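Local coordinates for ornithine decarboxylase (Entamoeba histolytica, PDB 4AIB), which probably catalyses the pyridoxal 5'-phosphate-dependent decarboxylation of L-ornithine to putrescine, a step of polyamine biosynthesis, as a homodimer, at residues I139-M144 with D180-H185; K309-I314 with L355-M360. All blocks are in the same frame, centred on the assembly; numbering follows the deposited sequence.

Interaction 1 (I139-M144 with D180-H185); sequences IMIRIM and DGVHFH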
loop_
_atom_site.group_PDB
_atom_site.type_symbol
_atom_site.label_atom_id
_atom_site.label_comp_id
_atom_site.label_asym_id
_atom_site.label_seq_id
_atom_site.Cartn_x
_atom_site.Cartn_y
_atom_site.Cartn_z
ATOM N N ILE A 139 -27.181 5.264 -15.577
ATOM C CA ILE A 139 -26.895 5.415 -14.153
ATOM C C ILE A 139 -27.477 4.269 -13.328
ATOM O O ILE A 139 -28.634 3.886 -13.505
ATOM C CB ILE A 139 -27.412 6.773 -13.620
ATOM C CG1 ILE A 139 -26.654 7.925 -14.285
ATOM C CG2 ILE A 139 -27.284 6.857 -12.103
ATOM C CD1 ILE A 139 -27.358 9.262 -14.198
ATOM N N MET A 140 -26.658 3.729 -12.430
ATOM C CA MET A 140 -27.101 2.705 -11.498
ATOM C C MET A 140 -27.104 3.279 -10.085
ATOM O O MET A 140 -26.148 3.940 -9.672
ATOM C CB MET A 140 -26.191 1.481 -11.579
ATOM C CG MET A 140 -26.938 0.172 -11.776
ATOM S SD MET A 140 -25.909 -1.307 -11.689
ATOM C CE MET A 140 -24.632 -0.956 -12.898
ATOM N N ILE A 141 -28.184 3.034 -9.349
ATOM C CA ILE A 141 -28.318 3.562 -7.991
ATOM C C ILE A 141 -27.742 2.590 -6.956
ATOM O O ILE A 141 -28.106 1.412 -6.928
ATOM C CB ILE A 141 -29.782 3.976 -7.677
ATOM C CG1 ILE A 141 -29.856 4.772 -6.367
ATOM C CG2 ILE A 141 -30.722 2.772 -7.677
ATOM C CD1 ILE A 141 -31.084 5.651 -6.245
ATOM N N ARG A 142 -26.826 3.082 -6.124
ATOM C CA ARG A 142 -26.191 2.247 -5.107
ATOM C C ARG A 142 -26.970 2.265 -3.793
ATOM O O ARG A 142 -27.166 3.322 -3.194
ATOM C CB ARG A 142 -24.727 2.650 -4.884
ATOM C CG ARG A 142 -23.980 1.752 -3.908
ATOM C CD ARG A 142 -22.475 1.949 -3.985
ATOM N NE ARG A 142 -21.768 1.111 -3.017
ATOM C CZ ARG A 142 -20.448 0.938 -2.983
ATOM N NH1 ARG A 142 -19.662 1.539 -3.868
ATOM N NH2 ARG A 142 -19.910 0.155 -2.058
ATOM N N ILE A 143 -27.411 1.086 -3.360
ATOM C CA ILE A 143 -28.147 0.932 -2.102
ATOM C C ILE A 143 -27.357 0.079 -1.102
ATOM O O ILE A 143 -26.247 -0.371 -1.402
ATOM C CB ILE A 143 -29.574 0.361 -2.327
ATOM C CG1 ILE A 143 -29.536 -1.050 -2.929
ATOM C CG2 ILE A 143 -30.403 1.294 -3.201
ATOM C CD1 ILE A 143 -29.862 -2.155 -1.944
ATOM N N MET A 144 -27.932 -0.133 0.080
ATOM C CA MET A 144 -27.313 -0.959 1.117
ATOM C C MET A 144 -28.274 -2.035 1.616
ATOM O O MET A 144 -27.850 -3.088 2.093
ATOM C CB MET A 144 -26.841 -0.091 2.286
ATOM C CG MET A 144 -25.622 0.764 1.976
ATOM S SD MET A 144 -25.267 1.986 3.254
ATOM C CE MET A 144 -24.652 0.949 4.581
ATOM N N ASP A 180 -30.170 2.648 -15.445
ATOM C CA ASP A 180 -29.919 1.254 -15.793
ATOM C C ASP A 180 -30.495 0.302 -14.748
ATOM O O ASP A 180 -31.012 -0.762 -15.092
ATOM C CB ASP A 180 -28.421 1.003 -15.989
ATOM C CG ASP A 180 -27.884 1.619 -17.273
ATOM O OD1 ASP A 180 -28.674 1.848 -18.216
ATOM O OD2 ASP A 180 -26.663 1.867 -17.346
ATOM N N GLY A 181 -30.407 0.689 -13.477
ATOM C CA GLY A 181 -30.976 -0.105 -12.393
ATOM C C GLY A 181 -30.387 0.151 -11.018
ATOM O O GLY A 181 -30.037 1.283 -10.680
ATOM N N VAL A 182 -30.283 -0.918 -10.231
ATOM C CA VAL A 182 -29.858 -0.838 -8.832
ATOM C C VAL A 182 -28.561 -1.619 -8.599
ATOM O O VAL A 182 -28.331 -2.658 -9.223
ATOM C CB VAL A 182 -30.963 -1.352 -7.875
ATOM C CG1 VAL A 182 -30.645 -0.992 -6.433
ATOM C CG2 VAL A 182 -32.323 -0.784 -8.258
ATOM N N HIS A 183 -27.724 -1.108 -7.698
ATOM C CA HIS A 183 -26.446 -1.725 -7.349
ATOM C C HIS A 183 -26.242 -1.721 -5.858
ATOM O O HIS A 183 -26.596 -0.757 -5.181
ATOM C CB HIS A 183 -25.304 -0.991 -8.055
ATOM C CG HIS A 183 -23.939 -1.235 -7.449
ATOM N ND1 HIS A 183 -23.228 -2.352 -7.687
ATOM C CD2 HIS A 183 -23.160 -0.447 -6.604
ATOM C CE1 HIS A 183 -22.058 -2.289 -7.024
ATOM N NE2 HIS A 183 -22.017 -1.122 -6.362
ATOM N N PHE A 184 -25.685 -2.808 -5.329
ATOM C CA PHE A 184 -25.290 -2.862 -3.919
ATOM C C PHE A 184 -24.005 -3.659 -3.723
ATOM O O PHE A 184 -23.770 -4.650 -4.414
ATOM C CB PHE A 184 -26.424 -3.401 -3.027
ATOM C CG PHE A 184 -26.803 -4.834 -3.299
ATOM C CD1 PHE A 184 -26.183 -5.877 -2.615
ATOM C CD2 PHE A 184 -27.801 -5.143 -4.217
ATOM C CE1 PHE A 184 -26.535 -7.196 -2.858
ATOM C CE2 PHE A 184 -28.161 -6.460 -4.463
ATOM C CZ PHE A 184 -27.529 -7.487 -3.780
ATOM N N HIS A 185 -23.176 -3.213 -2.781
ATOM C CA HIS A 185 -21.924 -3.893 -2.466
ATOM C C HIS A 185 -21.818 -4.125 -0.989
ATOM O O HIS A 185 -21.908 -3.184 -0.193
ATOM C CB HIS A 185 -20.732 -3.082 -2.967
ATOM C CG HIS A 185 -19.467 -3.893 -3.140
ATOM N ND1 HIS A 185 -18.691 -4.256 -2.103
ATOM C CD2 HIS A 185 -18.857 -4.401 -4.286
ATOM C CE1 HIS A 185 -17.638 -4.964 -2.557
ATOM N NE2 HIS A 185 -17.741 -5.053 -3.893
#

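Interaction 2 (K309-I314 with L355-M360); sequences KSCECI and LLFPNM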
loop_
_atom_site.group_PDB
_atom_site.type_symbol
_atom_site.label_atom_id
_atom_site.label_comp_id
_atom_site.label_asym_id
_atom_site.label_seq_id
_atom_site.Cartn_x
_atom_site.Cartn_y
_atom_site.Cartn_z
ATOM N N LYS A 309 -0.525 -15.849 4.595
ATOM C CA LYS A 309 -1.453 -16.974 4.607
ATOM C C LYS A 309 -0.678 -18.295 4.649
ATOM O O LYS A 309 0.545 -18.293 4.803
ATOM C CB LYS A 309 -2.370 -16.914 3.378
ATOM C CG LYS A 309 -3.862 -16.900 3.695
ATOM C CD LYS A 309 -4.411 -18.274 4.052
ATOM C CE LYS A 309 -5.872 -18.190 4.464
ATOM N NZ LYS A 309 -6.416 -19.512 4.880
ATOM N N SER A 310 -1.394 -19.411 4.515
ATOM C CA SER A 310 -0.801 -20.750 4.573
ATOM C C SER A 310 0.152 -21.023 3.412
ATOM O O SER A 310 -0.157 -20.723 2.258
ATOM C CB SER A 310 -1.895 -21.820 4.613
ATOM O OG SER A 310 -2.700 -21.687 5.771
ATOM N N CYS A 311 1.311 -21.594 3.738
ATOM C CA CYS A 311 2.346 -21.917 2.757
ATOM C C CYS A 311 3.077 -23.200 3.151
ATOM O O CYS A 311 2.890 -23.713 4.255
ATOM C CB CYS A 311 3.348 -20.769 2.651
ATOM S SG CYS A 311 4.422 -20.601 4.094
ATOM N N GLU A 312 3.920 -23.705 2.254
ATOM C CA GLU A 312 4.722 -24.896 2.535
ATOM C C GLU A 312 6.120 -24.828 1.914
ATOM O O GLU A 312 6.336 -24.146 0.909
ATOM C CB GLU A 312 3.987 -26.174 2.097
ATOM C CG GLU A 312 3.450 -26.151 0.672
ATOM C CD GLU A 312 2.887 -27.489 0.234
ATOM O OE1 GLU A 312 1.766 -27.835 0.664
ATOM O OE2 GLU A 312 3.558 -28.194 -0.551
ATOM N N CYS A 313 7.067 -25.528 2.534
ATOM C CA CYS A 313 8.434 -25.592 2.030
ATOM C C CYS A 313 8.550 -26.662 0.949
ATOM O O CYS A 313 8.608 -27.856 1.246
ATOM C CB CYS A 313 9.419 -25.860 3.165
ATOM S SG CYS A 313 11.131 -25.991 2.609
ATOM N N ILE A 314 8.596 -26.209 -0.301
ATOM C CA ILE A 314 8.541 -27.078 -1.481
ATOM C C ILE A 314 9.852 -27.820 -1.770
ATOM O O ILE A 314 9.839 -28.955 -2.262
ATOM C CB ILE A 314 8.047 -26.272 -2.714
ATOM C CG1 ILE A 314 6.555 -26.509 -2.949
ATOM C CG2 ILE A 314 8.802 -26.630 -3.985
ATOM C CD1 ILE A 314 5.656 -25.989 -1.853
ATOM N N LEU A 355 9.605 -21.129 -0.612
ATOM C CA LEU A 355 8.237 -21.171 -0.101
ATOM C C LEU A 355 7.235 -20.980 -1.230
ATOM O O LEU A 355 7.396 -20.087 -2.059
ATOM C CB LEU A 355 8.026 -20.073 0.947
ATOM C CG LEU A 355 8.405 -20.281 2.416
ATOM C CD1 LEU A 355 9.898 -20.486 2.614
ATOM C CD2 LEU A 355 7.931 -19.089 3.231
ATOM N N LEU A 356 6.204 -21.821 -1.260
ATOM C CA LEU A 356 5.089 -21.632 -2.183
ATOM C C LEU A 356 3.844 -21.186 -1.425
ATOM O O LEU A 356 3.362 -21.892 -0.538
ATOM C CB LEU A 356 4.805 -22.907 -2.991
ATOM C CG LEU A 356 3.477 -23.050 -3.755
ATOM C CD1 LEU A 356 3.390 -22.102 -4.943
ATOM C CD2 LEU A 356 3.266 -24.487 -4.213
ATOM N N PHE A 357 3.346 -20.003 -1.773
ATOM C CA PHE A 357 2.091 -19.497 -1.235
ATOM C C PHE A 357 0.974 -19.820 -2.228
ATOM O O PHE A 357 0.848 -19.151 -3.257
ATOM C CB PHE A 357 2.176 -17.987 -0.984
ATOM C CG PHE A 357 3.158 -17.599 0.088
ATOM C CD1 PHE A 357 4.500 -17.386 -0.219
ATOM C CD2 PHE A 357 2.742 -17.432 1.405
ATOM C CE1 PHE A 357 5.406 -17.025 0.767
ATOM C CE2 PHE A 357 3.643 -17.071 2.395
ATOM C CZ PHE A 357 4.977 -16.867 2.075
ATOM N N PRO A 358 0.171 -20.862 -1.934
ATOM C CA PRO A 358 -0.874 -21.302 -2.855
ATOM C C PRO A 358 -2.034 -20.318 -2.915
ATOM O O PRO A 358 -2.467 -19.802 -1.880
ATOM C CB PRO A 358 -1.345 -22.639 -2.258
ATOM C CG PRO A 358 -0.336 -23.002 -1.218
ATOM C CD PRO A 358 0.202 -21.698 -0.723
ATOM N N ASN A 359 -2.517 -20.069 -4.131
ATOM C CA ASN A 359 -3.651 -19.179 -4.390
ATOM C C ASN A 359 -3.447 -17.750 -3.875
ATOM O O ASN A 359 -3.948 -17.379 -2.809
ATOM C CB ASN A 359 -4.962 -19.780 -3.858
ATOM C CG ASN A 359 -5.180 -21.211 -4.315
ATOM O OD1 ASN A 359 -5.020 -21.535 -5.494
ATOM N ND2 ASN A 359 -5.556 -22.075 -3.381
ATOM N N MET A 360 -2.696 -16.965 -4.643
ATOM C CA MET A 360 -2.480 -15.552 -4.344
ATOM C C MET A 360 -3.102 -14.698 -5.449
ATOM O O MET A 360 -4.048 -15.128 -6.107
ATOM C CB MET A 360 -0.984 -15.255 -4.193
ATOM C CG MET A 360 -0.294 -16.011 -3.065
ATOM S SD MET A 360 -0.801 -15.506 -1.408
ATOM C CE MET A 360 0.027 -13.924 -1.253
#

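Interaction 1 (I139-M144 with D180-H185)
Strands 139-143 and 180-184 run side by side in the same direction, their axes twisted by 30°, and are joined by four backbone hydrogen bonds. I141 straddles V182: its N donates to G181 O (2.9 Å), in the plane of that carbonyl, while its O accepts H183 N from above its own plane. H183 O in turn takes I143 N nearly along the C=O axis. At the start of the pair, D180 N reaches I139 O, and D180 OD2 is hydrogen-bonded to H118 on strand 118-121, beyond 138-143. At the backbone angles of G181 a CB would jam against D180 O, which demands glycine, and M140 CG lies over the G181 carbonyl.

R142 leaves the strand with CG anti to the backbone N (chi1 -176°) and stays extended to NE, alongside H183 and pointing the same way. Its CB lies in the plane of the imidazole, at the ring edge. CG and then CD each pass H183 CD2 at 3.6 Å. NE comes 4.0 Å from H183 NE2, which sits over one face of the guanidinium, the two planes standing 84° apart; the arginine would tend to disfavour a doubly protonated H183, though E257, touching its side chain, could oppose this. At the tip, NH2 meets H185 CB at 3.5 Å. Across the sheet, I143 CG1 packs on V182 CG1 (3.7 Å), and V182 and F184 rest on helix 194-212.

M140, R142 and H183 thus face the inside and V182, I143 and F184 the surrounding helices, as in neighbouring parallel strands of the TIM-type barrel that forms the pyridoxal-binding domain.

Interaction 2 (K309-I314 with L355-M360)
A short antiparallel pairing attaches segment 309-314 to strand 354-360 in the mixed β-sheet domain that accompanies the barrel in class-II decarboxylases. E312 and L356 form a hydrogen-bonded pair: L356 N donates to E312 O at 3.2 Å, almost straight (172° at the hydrogen) and nearly along the C=O axis. The return bond, from E312 N to L356 O, is weak at 3.4 Å.

The packing is tightest around C311 and I314. The backbone puts C311 CB over one face of the F357 ring, 3.9 Å from its centroid, in a CH-pi contact displaced toward the rim near CD2 and CE2. With chi1 at 71°, SG takes the position between the backbone N and the carbonyl carbon; it stands obliquely to the same ring, in a sulfur-aromatic contact, and touches L355 CD2 at 3.9 Å. C311 N is hydrogen-bonded to Q343 on strand 341-346. Beyond E312, I314 crosses L356 obliquely and lays CD1 against its CB and CD2, with K9 and L13 of helix 6-16 also touching I314.

The solvent side is looser. The side chains of K309 and E312 lie exposed, and S310 turns its own away from the partner, so that main-chain atoms do the touching there. K309 O lies at the edge of the F357 ring, 4.1 Å from CE2. Where the chain turns its corner at P358 and N359, S310 O meets the pyrrolidine ring through P358 CD, at 3.2 Å.

Overall arrangement
The two contacts sit in different parts of the subunit, on opposite sides of its centre: interaction 1 in the pyridoxal-binding barrel, interaction 2 in the β domain. Their centres are 38 Å apart and their nearest atoms about 17 Å, so they do not touch. Interaction 1 is the one near the cofactor site: the H185 side chain is about 9 Å from that of K57, the predicted attachment point of pyridoxal phosphate, none attached here. Interaction 2 lies away from that site, although the chain between its segments carries C334, the predicted proton donor, in an unmodelled stretch. The active sites are expected to draw on both monomers, yet neither contact touches the partner subunit.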